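Local coordinates for protein beta-glucanase (Podospora anserina, PDB 4LE4) that probably hydrolyses beta-glucans, as a family GH131 glycoside hydrolase, and binds the cello-oligosaccharide cellotriose, at residues A[32-37]-A[70-75]; A[79-84]-A[208-213]; A[96-101]-A[234-239]. One frame throughout, in Å; residues are numbered along the deposited sequence.

Contacts 1 and 2 meet at one sheet, since strands 30-34 and 78-84 are neighbours in it; their centres lie about 9 Å apart, and Ile34 O probably accepts a hydrogen bond from Glu81 N at 3.0 Å. Contact 2 is core: all six touching residues are buried, backbone hydrogen bonds join two strands, and a salt bridge lies within one of them. Contact 1 is partly buried, where strand 30-34 ends and the loop before strand 78-84 meets it; aromatic and CH-pi packing carries it. Contact 3, also partly buried, belongs to the other sheet, its centre about 29 Å from that of contact 1 and about 21 Å from that of contact 2; it combines CH-pi packing with one side-chain-to-backbone hydrogen bond.

Contact 1: A[32-37]-A[70-75]; sequences YYIHGS and AYWNGQ
The indole of Trp72 lies against the backbone of Ile34, whose CA sits 3.9 Å from the centroid of the five-membered ring of Trp72 and 7° off the ring normal, a CH-pi contact over the face. Trp72 CG is anti to the backbone N (chi1 178°), which directs CG toward 32-37. On that same face Ile34 CG2 reaches Trp72 CE3 at 4.0 Å, while Asn73 CB covers the opposite face. Tyr33 meets the indole differently: Trp72 CZ2 arrives at the edge of the phenol ring, near its plane, 3.8 Å from Tyr33 CD2, with the ring planes inclined at 64°. Trp72 NE1 is 3.1 Å from Tyr33 O, but the angle is too poor for a hydrogen bond. Farther on, Gly36 CA approaches Tyr71 O at 3.3 Å in a CA-H...O contact. The imidazole of His35 is held by ND1, which donates to Gly36 O at 2.8 Å, on a lone pair and close to the ring plane. An alanine in place of Trp72 would probably strip the indole from Ile34 CA and the Tyr33 ring edge, leaving Tyr33 to Trp23, and open a gap beside strand 30-34. Between 32-37 and 70-75, then, ring faces, ring edges and CH groups do the joining, by shape and dispersion, while polar bonds of the loop go to Arg79 and Asp219.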
ATOM      1  N   TYR A  32      -8.902 -11.578   1.270  1.00  9.97           N
ATOM      2  CA  TYR A  32      -8.784 -11.158   2.654  1.00 11.36           C
ATOM      3  C   TYR A  32      -8.500 -12.366   3.544  1.00 12.35           C
ATOM      4  O   TYR A  32      -9.397 -13.161   3.851  1.00 12.45           O
ATOM      5  CB  TYR A  32     -10.075 -10.438   3.065  1.00 13.07           C
ATOM      6  CG  TYR A  32     -10.023  -9.937   4.491  1.00 13.08           C
ATOM      7  CD1 TYR A  32      -9.049  -9.031   4.886  1.00 13.92           C
ATOM      8  CD2 TYR A  32     -10.903 -10.427   5.445  1.00 13.57           C
ATOM      9  CE1 TYR A  32      -8.939  -8.618   6.232  1.00 14.92           C
ATOM     10  CE2 TYR A  32     -10.809 -10.015   6.792  1.00 12.99           C
ATOM     11  CZ  TYR A  32      -9.825  -9.122   7.164  1.00 13.58           C
ATOM     12  OH  TYR A  32      -9.695  -8.739   8.481  1.00 13.52           O
ATOM     13  N   TYR A  33      -7.221 -12.554   3.900  1.00 11.31           N
ATOM     14  CA  TYR A  33      -6.855 -13.662   4.771  1.00 11.48           C
ATOM     15  C   TYR A  33      -5.639 -13.386   5.644  1.00 12.35           C
ATOM     16  O   TYR A  33      -5.482 -14.047   6.663  1.00 12.87           O
ATOM     17  CB  TYR A  33      -6.659 -14.967   3.984  1.00 12.81           C
ATOM     18  CG  TYR A  33      -5.484 -14.962   3.024  1.00 11.16           C
ATOM     19  CD1 TYR A  33      -5.637 -14.507   1.718  1.00 14.11           C
ATOM     20  CD2 TYR A  33      -4.242 -15.457   3.410  1.00 11.78           C
ATOM     21  CE1 TYR A  33      -4.599 -14.551   0.807  1.00 13.42           C
ATOM     22  CE2 TYR A  33      -3.182 -15.504   2.514  1.00 12.28           C
ATOM     23  CZ  TYR A  33      -3.365 -15.049   1.208  1.00 14.23           C
ATOM     24  OH  TYR A  33      -2.316 -15.050   0.312  1.00 14.74           O
ATOM     25  N   ILE A  34      -4.813 -12.397   5.277  1.00 10.50           N
ATOM     26  CA  ILE A  34      -3.624 -12.053   6.074  1.00 11.41           C
ATOM     27  C   ILE A  34      -4.041 -11.003   7.102  1.00 10.46           C
ATOM     28  O   ILE A  34      -3.968  -9.792   6.872  1.00  9.92           O
ATOM     29  CB  ILE A  34      -2.486 -11.529   5.172  1.00 11.77           C
ATOM     30  CG1 ILE A  34      -2.180 -12.617   4.124  1.00 14.82           C
ATOM     31  CG2 ILE A  34      -1.213 -11.182   6.005  1.00 10.34           C
ATOM     32  CD1 ILE A  34      -1.091 -12.248   3.120  1.00 17.41           C
ATOM     33  N   HIS A  35      -4.515 -11.504   8.234  1.00 10.46           N
ATOM     34  CA  HIS A  35      -4.988 -10.651   9.316  1.00 11.39           C
ATOM     35  C   HIS A  35      -4.981 -11.493  10.584  1.00 11.70           C
ATOM     36  O   HIS A  35      -4.824 -12.717  10.525  1.00 11.69           O
ATOM     37  CB  HIS A  35      -6.425 -10.153   9.022  1.00 10.28           C
ATOM     38  CG  HIS A  35      -7.419 -11.252   8.770  1.00 10.94           C
ATOM     39  ND1 HIS A  35      -7.929 -12.048   9.777  1.00 11.68           N
ATOM     40  CD2 HIS A  35      -7.995 -11.689   7.622  1.00 10.68           C
ATOM     41  CE1 HIS A  35      -8.775 -12.923   9.263  1.00 12.38           C
ATOM     42  NE2 HIS A  35      -8.834 -12.726   7.955  1.00 12.04           N
ATOM     43  N   GLY A  36      -5.180 -10.831  11.710  1.00 12.27           N
ATOM     44  CA  GLY A  36      -5.191 -11.519  12.987  1.00 11.56           C
ATOM     45  C   GLY A  36      -6.500 -12.209  13.312  1.00 12.44           C
ATOM     46  O   GLY A  36      -7.364 -12.376  12.453  1.00 12.49           O
ATOM     47  N   SER A  37      -6.659 -12.555  14.585  1.00 13.73           N
ATOM     48  CA  SER A  37      -7.818 -13.284  15.067  1.00 14.56           C
ATOM     49  C   SER A  37      -9.123 -12.495  15.246  1.00 14.32           C
ATOM     50  O   SER A  37     -10.172 -13.101  15.430  1.00 16.21           O
ATOM     51  CB  SER A  37      -7.442 -13.986  16.390  1.00 16.32           C
ATOM     52  OG  SER A  37      -7.128 -13.033  17.399  1.00 19.75           O
ATOM     53  N   ALA A  70      -3.223  -8.240  15.728  1.00 11.23           N
ATOM     54  CA  ALA A  70      -2.870  -8.286  14.313  1.00  9.22           C
ATOM     55  C   ALA A  70      -1.695  -9.200  13.965  1.00 11.93           C
ATOM     56  O   ALA A  70      -0.733  -8.755  13.349  1.00 11.88           O
ATOM     57  CB  ALA A  70      -2.615  -6.879  13.804  1.00  7.69           C
ATOM     58  N   TYR A  71      -1.815 -10.474  14.332  1.00 10.96           N
ATOM     59  CA  TYR A  71      -0.772 -11.456  14.059  1.00 14.00           C
ATOM     60  C   TYR A  71      -1.383 -12.572  13.235  1.00 13.99           C
ATOM     61  O   TYR A  71      -2.412 -13.134  13.619  1.00 14.85           O
ATOM     62  CB  TYR A  71      -0.209 -12.012  15.373  1.00 13.51           C
ATOM     63  CG  TYR A  71       0.633 -11.012  16.116  1.00 16.61           C
ATOM     64  CD1 TYR A  71       2.001 -10.892  15.849  1.00 15.90           C
ATOM     65  CD2 TYR A  71       0.060 -10.147  17.044  1.00 15.83           C
ATOM     66  CE1 TYR A  71       2.772  -9.954  16.478  1.00 18.00           C
ATOM     67  CE2 TYR A  71       0.827  -9.183  17.671  1.00 18.89           C
ATOM     68  CZ  TYR A  71       2.186  -9.096  17.381  1.00 18.49           C
ATOM     69  OH  TYR A  71       2.946  -8.123  17.971  1.00 20.48           O
ATOM     70  N   TRP A  72      -0.753 -12.898  12.104  1.00 13.07           N
ATOM     71  CA  TRP A  72      -1.260 -13.931  11.213  1.00 15.03           C
ATOM     72  C   TRP A  72      -0.399 -15.197  11.219  1.00 17.14           C
ATOM     73  O   TRP A  72       0.824 -15.127  11.207  1.00 17.77           O
ATOM     74  CB  TRP A  72      -1.314 -13.400   9.769  1.00 15.59           C
ATOM     75  CG  TRP A  72      -1.784 -14.401   8.735  1.00 17.11           C
ATOM     76  CD1 TRP A  72      -3.022 -15.001   8.665  1.00 18.29           C
ATOM     77  CD2 TRP A  72      -1.030 -14.910   7.624  1.00 17.67           C
ATOM     78  NE1 TRP A  72      -3.072 -15.853   7.573  1.00 17.05           N
ATOM     79  CE2 TRP A  72      -1.862 -15.811   6.927  1.00 18.47           C
ATOM     80  CE3 TRP A  72       0.281 -14.692   7.154  1.00 18.96           C
ATOM     81  CZ2 TRP A  72      -1.426 -16.501   5.781  1.00 19.99           C
ATOM     82  CZ3 TRP A  72       0.711 -15.373   6.018  1.00 20.31           C
ATOM     83  CH2 TRP A  72      -0.141 -16.264   5.345  1.00 20.08           C
ATOM     84  N   ASN A  73      -1.059 -16.350  11.237  1.00 20.88           N
ATOM     85  CA  ASN A  73      -0.369 -17.635  11.139  1.00 21.17           C
ATOM     86  C   ASN A  73       0.754 -17.833  12.158  1.00 22.63           C
ATOM     87  O   ASN A  73       1.817 -18.331  11.810  1.00 23.41           O
ATOM     88  CB  ASN A  73       0.201 -17.746   9.723  1.00 25.46           C
ATOM     89  CG  ASN A  73       0.518 -19.169   9.314  1.00 29.05           C
ATOM     90  OD1 ASN A  73       1.151 -19.396   8.289  1.00 33.10           O
ATOM     91  ND2 ASN A  73       0.079 -20.130  10.101  1.00 32.30           N
ATOM     92  N   GLY A  74       0.543 -17.426  13.399  1.00 22.14           N
ATOM     93  CA  GLY A  74       1.583 -17.616  14.391  1.00 23.74           C
ATOM     94  C   GLY A  74       2.892 -16.860  14.211  1.00 22.59           C
ATOM     95  O   GLY A  74       3.871 -17.169  14.886  1.00 23.50           O
ATOM     96  N   GLN A  75       2.927 -15.858  13.337  1.00 21.41           N
ATOM     97  CA  GLN A  75       4.148 -15.075  13.125  1.00 20.32           C
ATOM     98  C   GLN A  75       4.319 -14.000  14.197  1.00 20.68           C
ATOM     99  O   GLN A  75       3.357 -13.616  14.859  1.00 21.89           O
ATOM    100  CB  GLN A  75       4.108 -14.397  11.761  1.00 17.83           C
ATOM    101  CG  GLN A  75       3.821 -15.343  10.649  1.00 18.54           C
ATOM    102  CD  GLN A  75       3.741 -14.652   9.304  1.00 18.61           C
ATOM    103  OE1 GLN A  75       3.245 -13.521   9.184  1.00 16.59           O
ATOM    104  NE2 GLN A  75       4.206 -15.342   8.270  1.00 20.64           N
TER

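Contact 2: A[79-84]-A[208-213]; sequences RTELIP and GVLELP
Thr80 and Val209 form an antiparallel hydrogen-bonded pair: Thr80 N donates to Val209 O at 3.2 Å, and Val209 N returns a bond to Thr80 O at 3.1 Å. Weaker CA-H...O contacts flank them, Arg79 CA to Val209 O and Gly208 CA to Thr80 O. At Gly208 a CB would clash with Thr80 O and Glu81 CA, and the backbone angles themselves call for glycine.

The charged interaction is internal to strand 79-84. Arg79 grips Glu81 side-on with two nitrogens: NE makes a salt bridge to Glu81 OE2 at 2.6 Å, nearly straight (N-H...O 172°), while NH2 bonds Glu81 OE1 at 2.9 Å. Glu81 OE1 also bonds His206 ND1, and Arg79 NH1 bonds Gln75 OE1, so this buried pair has further polar partners.

In van der Waals packing Leu210 lies alongside Arg79, both side chains pointing the same way. Leu210 CD1 lies over one guanidinium face, offset toward its rim and 3.7 Å from Arg79 NE, and Leu210 CG is 3.7 Å from Arg79 CG; the Arg79 chain bends at chi3 (78°).

Strand 79-84 is thus flanked by strand 209-211 and, through Glu81 and Ile34, by strand 30-34, while Gly208 bonds Ala118 of strand 115-120 and Leu210 packs on Phe119 there.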
ATOM      1  N   ARG A  79       0.564  -7.803  11.003  1.00 11.76           N
ATOM      2  CA  ARG A  79       0.179  -7.613   9.599  1.00  9.55           C
ATOM      3  C   ARG A  79      -1.321  -7.476   9.396  1.00  8.63           C
ATOM      4  O   ARG A  79      -2.087  -8.159  10.029  1.00  8.61           O
ATOM      5  CB  ARG A  79       0.601  -8.830   8.746  1.00 10.35           C
ATOM      6  CG  ARG A  79       2.069  -9.217   8.835  1.00 14.37           C
ATOM      7  CD  ARG A  79       2.306 -10.557   8.178  1.00 13.40           C
ATOM      8  NE  ARG A  79       2.340 -10.422   6.732  1.00 14.53           N
ATOM      9  CZ  ARG A  79       2.805 -11.364   5.916  1.00 14.35           C
ATOM     10  NH1 ARG A  79       3.270 -12.509   6.415  1.00 13.21           N
ATOM     11  NH2 ARG A  79       2.799 -11.155   4.608  1.00 11.32           N
ATOM     12  N   THR A  80      -1.699  -6.613   8.459  1.00  9.49           N
ATOM     13  CA  THR A  80      -3.085  -6.454   8.022  1.00  7.64           C
ATOM     14  C   THR A  80      -2.850  -6.140   6.545  1.00  7.15           C
ATOM     15  O   THR A  80      -2.377  -5.044   6.196  1.00  7.19           O
ATOM     16  CB  THR A  80      -3.833  -5.275   8.670  1.00  9.83           C
ATOM     17  OG1 THR A  80      -3.993  -5.508  10.075  1.00 10.79           O
ATOM     18  CG2 THR A  80      -5.207  -5.149   8.043  1.00 10.68           C
ATOM     19  N   GLU A  81      -3.152  -7.109   5.697  1.00  7.46           N
ATOM     20  CA  GLU A  81      -2.895  -6.937   4.262  1.00  9.03           C
ATOM     21  C   GLU A  81      -4.025  -7.487   3.404  1.00  9.43           C
ATOM     22  O   GLU A  81      -4.655  -8.467   3.774  1.00 11.91           O
ATOM     23  CB  GLU A  81      -1.574  -7.676   3.902  1.00 11.15           C
ATOM     24  CG  GLU A  81      -0.360  -7.136   4.645  1.00 15.11           C
ATOM     25  CD  GLU A  81       0.731  -8.191   4.858  1.00 13.67           C
ATOM     26  OE1 GLU A  81       0.851  -9.118   4.007  1.00 16.72           O
ATOM     27  OE2 GLU A  81       1.461  -8.093   5.873  1.00 15.51           O
ATOM     28  N   LEU A  82      -4.254  -6.834   2.256  1.00 11.46           N
ATOM     29  CA  LEU A  82      -5.242  -7.214   1.265  1.00  9.89           C
ATOM     30  C   LEU A  82      -4.421  -7.515   0.006  1.00 10.36           C
ATOM     31  O   LEU A  82      -3.432  -6.841  -0.256  1.00 11.67           O
ATOM     32  CB  LEU A  82      -6.191  -6.033   0.937  1.00  9.35           C
ATOM     33  CG  LEU A  82      -6.861  -5.399   2.162  1.00 11.03           C
ATOM     34  CD1 LEU A  82      -7.701  -4.220   1.747  1.00 13.39           C
ATOM     35  CD2 LEU A  82      -7.690  -6.461   2.848  1.00 13.40           C
ATOM     36  N   ILE A  83      -4.830  -8.519  -0.750  1.00  9.60           N
ATOM     37  CA  ILE A  83      -4.137  -8.867  -1.988  1.00 10.40           C
ATOM     38  C   ILE A  83      -5.158  -8.776  -3.130  1.00 10.60           C
ATOM     39  O   ILE A  83      -6.302  -9.202  -2.981  1.00  8.79           O
ATOM     40  CB  ILE A  83      -3.555 -10.316  -1.894  1.00 11.37           C
ATOM     41  CG1 ILE A  83      -2.431 -10.337  -0.846  1.00 14.29           C
ATOM     42  CG2 ILE A  83      -2.883 -10.761  -3.225  1.00 10.07           C
ATOM     43  CD1 ILE A  83      -1.987 -11.724  -0.512  1.00 13.15           C
ATOM     44  N   PRO A  84      -4.761  -8.190  -4.279  1.00  9.82           N
ATOM     45  CA  PRO A  84      -5.685  -8.083  -5.405  1.00 11.60           C
ATOM     46  C   PRO A  84      -6.207  -9.467  -5.822  1.00 12.27           C
ATOM     47  O   PRO A  84      -5.434 -10.437  -5.906  1.00 11.01           O
ATOM     48  CB  PRO A  84      -4.827  -7.462  -6.518  1.00 10.70           C
ATOM     49  CG  PRO A  84      -3.802  -6.668  -5.752  1.00  9.21           C
ATOM     50  CD  PRO A  84      -3.455  -7.621  -4.615  1.00  8.10           C
ATOM     51  N   GLY A 208      -1.227  -3.080   2.196  1.00  9.63           N
ATOM     52  CA  GLY A 208      -1.391  -3.061   3.626  1.00  7.54           C
ATOM     53  C   GLY A 208      -0.045  -2.866   4.266  1.00  9.16           C
ATOM     54  O   GLY A 208       0.880  -2.373   3.619  1.00 10.91           O
ATOM     55  N   VAL A 209       0.076  -3.299   5.518  1.00  9.90           N
ATOM     56  CA  VAL A 209       1.267  -3.068   6.318  1.00  9.17           C
ATOM     57  C   VAL A 209       1.724  -4.248   7.145  1.00  9.92           C
ATOM     58  O   VAL A 209       0.934  -4.976   7.730  1.00  9.18           O
ATOM     59  CB  VAL A 209       1.020  -1.902   7.341  1.00 10.02           C
ATOM     60  CG1 VAL A 209       2.375  -1.511   8.041  1.00 12.57           C
ATOM     61  CG2 VAL A 209       0.384  -0.698   6.663  1.00 13.07           C
ATOM     62  N   LEU A 210       3.041  -4.398   7.207  1.00 10.24           N
ATOM     63  CA  LEU A 210       3.687  -5.430   7.998  1.00 10.67           C
ATOM     64  C   LEU A 210       4.625  -4.643   8.923  1.00  8.44           C
ATOM     65  O   LEU A 210       5.314  -3.740   8.472  1.00 10.22           O
ATOM     66  CB  LEU A 210       4.477  -6.381   7.080  1.00  9.72           C
ATOM     67  CG  LEU A 210       5.227  -7.590   7.652  1.00 12.38           C
ATOM     68  CD1 LEU A 210       5.558  -8.581   6.562  1.00 13.62           C
ATOM     69  CD2 LEU A 210       6.506  -7.097   8.291  1.00 11.99           C
ATOM     70  N   GLU A 211       4.622  -4.951  10.223  1.00  7.74           N
ATOM     71  CA  GLU A 211       5.506  -4.240  11.150  1.00 10.40           C
ATOM     72  C   GLU A 211       6.370  -5.252  11.904  1.00 11.51           C
ATOM     73  O   GLU A 211       5.849  -6.185  12.512  1.00 12.47           O
ATOM     74  CB  GLU A 211       4.699  -3.428  12.177  1.00 10.84           C
ATOM     75  CG  GLU A 211       5.544  -2.689  13.247  1.00  8.70           C
ATOM     76  CD  GLU A 211       4.689  -1.906  14.252  1.00 10.32           C
ATOM     77  OE1 GLU A 211       3.643  -2.414  14.685  1.00 13.30           O
ATOM     78  OE2 GLU A 211       5.054  -0.774  14.602  1.00 10.04           O
ATOM     79  N   LEU A 212       7.683  -5.076  11.870  1.00 13.50           N
ATOM     80  CA  LEU A 212       8.564  -6.008  12.581  1.00 12.35           C
ATOM     81  C   LEU A 212       8.636  -5.671  14.061  1.00 13.00           C
ATOM     82  O   LEU A 212       8.455  -4.527  14.447  1.00 14.67           O
ATOM     83  CB  LEU A 212       9.986  -5.939  12.027  1.00 15.42           C
ATOM     84  CG  LEU A 212      10.262  -6.327  10.568  1.00 16.91           C
ATOM     85  CD1 LEU A 212       9.581  -5.358   9.631  1.00 20.59           C
ATOM     86  CD2 LEU A 212      11.777  -6.268  10.320  1.00 19.77           C
ATOM     87  N   PRO A 213       8.880  -6.670  14.916  1.00 13.17           N
ATOM     88  CA  PRO A 213       8.986  -6.376  16.348  1.00 13.31           C
ATOM     89  C   PRO A 213      10.379  -5.782  16.577  1.00 14.62           C
ATOM     90  O   PRO A 213      11.248  -5.870  15.708  1.00 14.34           O
ATOM     91  CB  PRO A 213       8.868  -7.750  16.994  1.00 12.81           C
ATOM     92  CG  PRO A 213       9.604  -8.627  16.008  1.00 14.34           C
ATOM     93  CD  PRO A 213       9.069  -8.113  14.650  1.00 13.05           C
TER

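Contact 3: A[96-101]-A[234-239]; sequences YYHFSL and GSLTTS
The loop that follows strand 222-233 folds back over strand 94-102, so that Leu236 and Thr237 meet Tyr96 and His98, two side chains on the same side of the strand. Leu236 CB stands over the centre of the Tyr96 ring, 3.7 Å from its centroid and 13° off the normal, a CH-pi contact centred on the phenol ring. Beyond it, Leu236 CD1 comes within 3.3 Å of His98 NE2; CG is anti to the backbone N, and chi2 (64°) then turns CD1 toward the imidazole.

Strands 94-102 and 222-233 are antiparallel neighbours in one of the sheets of this domain, whose clan is that of the concanavalin-like folds, and the loop therefore returns to the strand beside the one it has just left. His98 also stacks on Tyr230 of that neighbouring strand.

The polar link is a hydrogen bond from His98 NE2 to Thr237 O at 3.2 Å, with an N-H...O angle of 158°. The donor lies in the carbonyl plane, whereas the oxygen is slightly tilted from the imidazole plane. Tyr96 OH bonds Lys94 NZ, Thr237 OG1 bonds Glu232 OE1, and Leu236 also touches Trp179 of strand 175-182.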
ATOM      1  N   TYR A  96       1.537  -0.223 -14.106  1.00 13.11           N
ATOM      2  CA  TYR A  96       1.685   0.826 -13.095  1.00 11.74           C
ATOM      3  C   TYR A  96       0.839   0.470 -11.885  1.00 11.10           C
ATOM      4  O   TYR A  96      -0.366   0.240 -12.015  1.00 12.37           O
ATOM      5  CB  TYR A  96       1.201   2.164 -13.634  1.00 13.28           C
ATOM      6  CG  TYR A  96       1.975   2.625 -14.841  1.00 16.13           C
ATOM      7  CD1 TYR A  96       3.177   3.325 -14.698  1.00 16.76           C
ATOM      8  CD2 TYR A  96       1.503   2.371 -16.114  1.00 17.95           C
ATOM      9  CE1 TYR A  96       3.886   3.767 -15.826  1.00 20.16           C
ATOM     10  CE2 TYR A  96       2.201   2.792 -17.235  1.00 20.85           C
ATOM     11  CZ  TYR A  96       3.381   3.487 -17.085  1.00 20.74           C
ATOM     12  OH  TYR A  96       4.057   3.887 -18.219  1.00 28.08           O
ATOM     13  N   TYR A  97       1.462   0.444 -10.708  1.00  8.72           N
ATOM     14  CA  TYR A  97       0.755   0.086  -9.479  1.00  9.82           C
ATOM     15  C   TYR A  97       0.525   1.346  -8.657  1.00  9.89           C
ATOM     16  O   TYR A  97       1.468   1.932  -8.144  1.00 10.09           O
ATOM     17  CB  TYR A  97       1.585  -0.890  -8.659  1.00  9.06           C
ATOM     18  CG  TYR A  97       1.485  -2.312  -9.108  1.00  8.08           C
ATOM     19  CD1 TYR A  97       1.943  -2.691 -10.368  1.00  9.12           C
ATOM     20  CD2 TYR A  97       0.957  -3.290  -8.265  1.00  6.90           C
ATOM     21  CE1 TYR A  97       1.875  -4.027 -10.767  1.00 10.01           C
ATOM     22  CE2 TYR A  97       0.883  -4.620  -8.653  1.00  7.61           C
ATOM     23  CZ  TYR A  97       1.350  -4.982  -9.907  1.00  9.46           C
ATOM     24  OH  TYR A  97       1.332  -6.321 -10.269  1.00 10.27           O
ATOM     25  N   HIS A  98      -0.730   1.752  -8.532  1.00  9.28           N
ATOM     26  CA  HIS A  98      -1.079   2.974  -7.809  1.00  9.41           C
ATOM     27  C   HIS A  98      -1.591   2.775  -6.384  1.00  7.89           C
ATOM     28  O   HIS A  98      -2.206   1.766  -6.051  1.00  9.24           O
ATOM     29  CB  HIS A  98      -2.240   3.710  -8.498  1.00  9.04           C
ATOM     30  CG  HIS A  98      -1.913   4.375  -9.797  1.00  9.84           C
ATOM     31  ND1 HIS A  98      -1.959   3.718 -11.011  1.00 13.26           N
ATOM     32  CD2 HIS A  98      -1.623   5.668 -10.077  1.00  8.30           C
ATOM     33  CE1 HIS A  98      -1.704   4.578 -11.984  1.00 10.74           C
ATOM     34  NE2 HIS A  98      -1.501   5.768 -11.442  1.00 15.92           N
ATOM     35  N   PHE A  99      -1.355   3.783  -5.555  1.00  9.26           N
ATOM     36  CA  PHE A  99      -1.903   3.827  -4.193  1.00  9.08           C
ATOM     37  C   PHE A  99      -1.586   5.154  -3.547  1.00  7.98           C
ATOM     38  O   PHE A  99      -0.614   5.806  -3.907  1.00  6.87           O
ATOM     39  CB  PHE A  99      -1.456   2.667  -3.286  1.00  7.50           C
ATOM     40  CG  PHE A  99       0.038   2.628  -2.996  1.00  9.57           C
ATOM     41  CD1 PHE A  99       0.905   2.092  -3.927  1.00  8.11           C
ATOM     42  CD2 PHE A  99       0.561   3.134  -1.784  1.00  7.22           C
ATOM     43  CE1 PHE A  99       2.281   2.048  -3.693  1.00  7.98           C
ATOM     44  CE2 PHE A  99       1.974   3.089  -1.536  1.00  9.65           C
ATOM     45  CZ  PHE A  99       2.816   2.544  -2.498  1.00  5.83           C
ATOM     46  N   SER A 100      -2.438   5.574  -2.613  1.00  6.92           N
ATOM     47  CA  SER A 100      -2.211   6.813  -1.895  1.00  4.69           C
ATOM     48  C   SER A 100      -2.218   6.369  -0.420  1.00  3.51           C
ATOM     49  O   SER A 100      -2.977   5.499  -0.033  1.00  6.39           O
ATOM     50  CB  SER A 100      -3.308   7.839  -2.206  1.00  6.60           C
ATOM     51  OG  SER A 100      -3.303   8.187  -3.601  1.00  8.92           O
ATOM     52  N   LEU A 101      -1.333   6.962   0.369  1.00  5.81           N
ATOM     53  CA  LEU A 101      -1.148   6.613   1.773  1.00  6.98           C
ATOM     54  C   LEU A 101      -1.020   7.847   2.661  1.00  5.35           C
ATOM     55  O   LEU A 101      -0.409   8.823   2.263  1.00  8.28           O
ATOM     56  CB  LEU A 101       0.151   5.802   1.871  1.00  7.98           C
ATOM     57  CG  LEU A 101       0.628   5.350   3.249  1.00  7.21           C
ATOM     58  CD1 LEU A 101      -0.294   4.267   3.793  1.00  9.72           C
ATOM     59  CD2 LEU A 101       2.086   4.805   3.084  1.00  9.86           C
ATOM     60  N   GLY A 234      -0.430   0.309 -20.156  1.00 25.65           N
ATOM     61  CA  GLY A 234      -0.398   1.185 -21.308  1.00 29.45           C
ATOM     62  C   GLY A 234      -0.767   2.618 -20.988  1.00 31.79           C
ATOM     63  O   GLY A 234      -1.928   3.003 -21.123  1.00 36.70           O
ATOM     64  N   SER A 235       0.201   3.407 -20.555  1.00 31.64           N
ATOM     65  CA  SER A 235      -0.018   4.818 -20.235  1.00 30.22           C
ATOM     66  C   SER A 235      -0.384   5.065 -18.767  1.00 27.67           C
ATOM     67  O   SER A 235      -1.335   4.506 -18.225  1.00 27.88           O
ATOM     68  CB  SER A 235      -1.089   5.414 -21.153  1.00 32.64           C
ATOM     69  OG  SER A 235      -1.078   6.826 -21.107  1.00 37.62           O
ATOM     70  N   LEU A 236       0.401   5.915 -18.129  1.00 24.92           N
ATOM     71  CA  LEU A 236       0.197   6.243 -16.732  1.00 21.85           C
ATOM     72  C   LEU A 236      -0.736   7.425 -16.530  1.00 20.20           C
ATOM     73  O   LEU A 236      -0.610   8.464 -17.183  1.00 19.29           O
ATOM     74  CB  LEU A 236       1.535   6.578 -16.097  1.00 21.80           C
ATOM     75  CG  LEU A 236       1.449   7.183 -14.698  1.00 22.54           C
ATOM     76  CD1 LEU A 236       0.835   6.176 -13.718  1.00 20.61           C
ATOM     77  CD2 LEU A 236       2.840   7.579 -14.284  1.00 21.27           C
ATOM     78  N   THR A 237      -1.670   7.268 -15.609  1.00 17.95           N
ATOM     79  CA  THR A 237      -2.582   8.353 -15.273  1.00 17.96           C
ATOM     80  C   THR A 237      -1.858   9.098 -14.160  1.00 16.70           C
ATOM     81  O   THR A 237      -1.670   8.538 -13.087  1.00 18.06           O
ATOM     82  CB  THR A 237      -3.891   7.791 -14.724  1.00 17.32           C
ATOM     83  OG1 THR A 237      -4.570   7.092 -15.774  1.00 18.85           O
ATOM     84  CG2 THR A 237      -4.761   8.887 -14.196  1.00 16.38           C
ATOM     85  N   THR A 238      -1.456  10.343 -14.395  1.00 16.42           N
ATOM     86  CA  THR A 238      -0.739  11.088 -13.365  1.00 16.16           C
ATOM     87  C   THR A 238      -1.676  11.855 -12.440  1.00 15.34           C
ATOM     88  O   THR A 238      -1.274  12.292 -11.373  1.00 13.36           O
ATOM     89  CB  THR A 238       0.273  12.077 -13.968  1.00 16.68           C
ATOM     90  OG1 THR A 238      -0.416  12.989 -14.820  1.00 19.53           O
ATOM     91  CG2 THR A 238       1.367  11.326 -14.759  1.00 17.16           C
ATOM     92  N   SER A 239      -2.923  12.021 -12.860  1.00 13.78           N
ATOM     93  CA  SER A 239      -3.916  12.706 -12.049  1.00 14.93           C
ATOM     94  C   SER A 239      -4.233  11.895 -10.792  1.00 13.26           C
ATOM     95  O   SER A 239      -4.536  10.703 -10.873  1.00 13.87           O
ATOM     96  CB  SER A 239      -5.215  12.872 -12.829  1.00 13.30           C
ATOM     97  OG  SER A 239      -6.236  13.280 -11.933  1.00 10.73           O
TER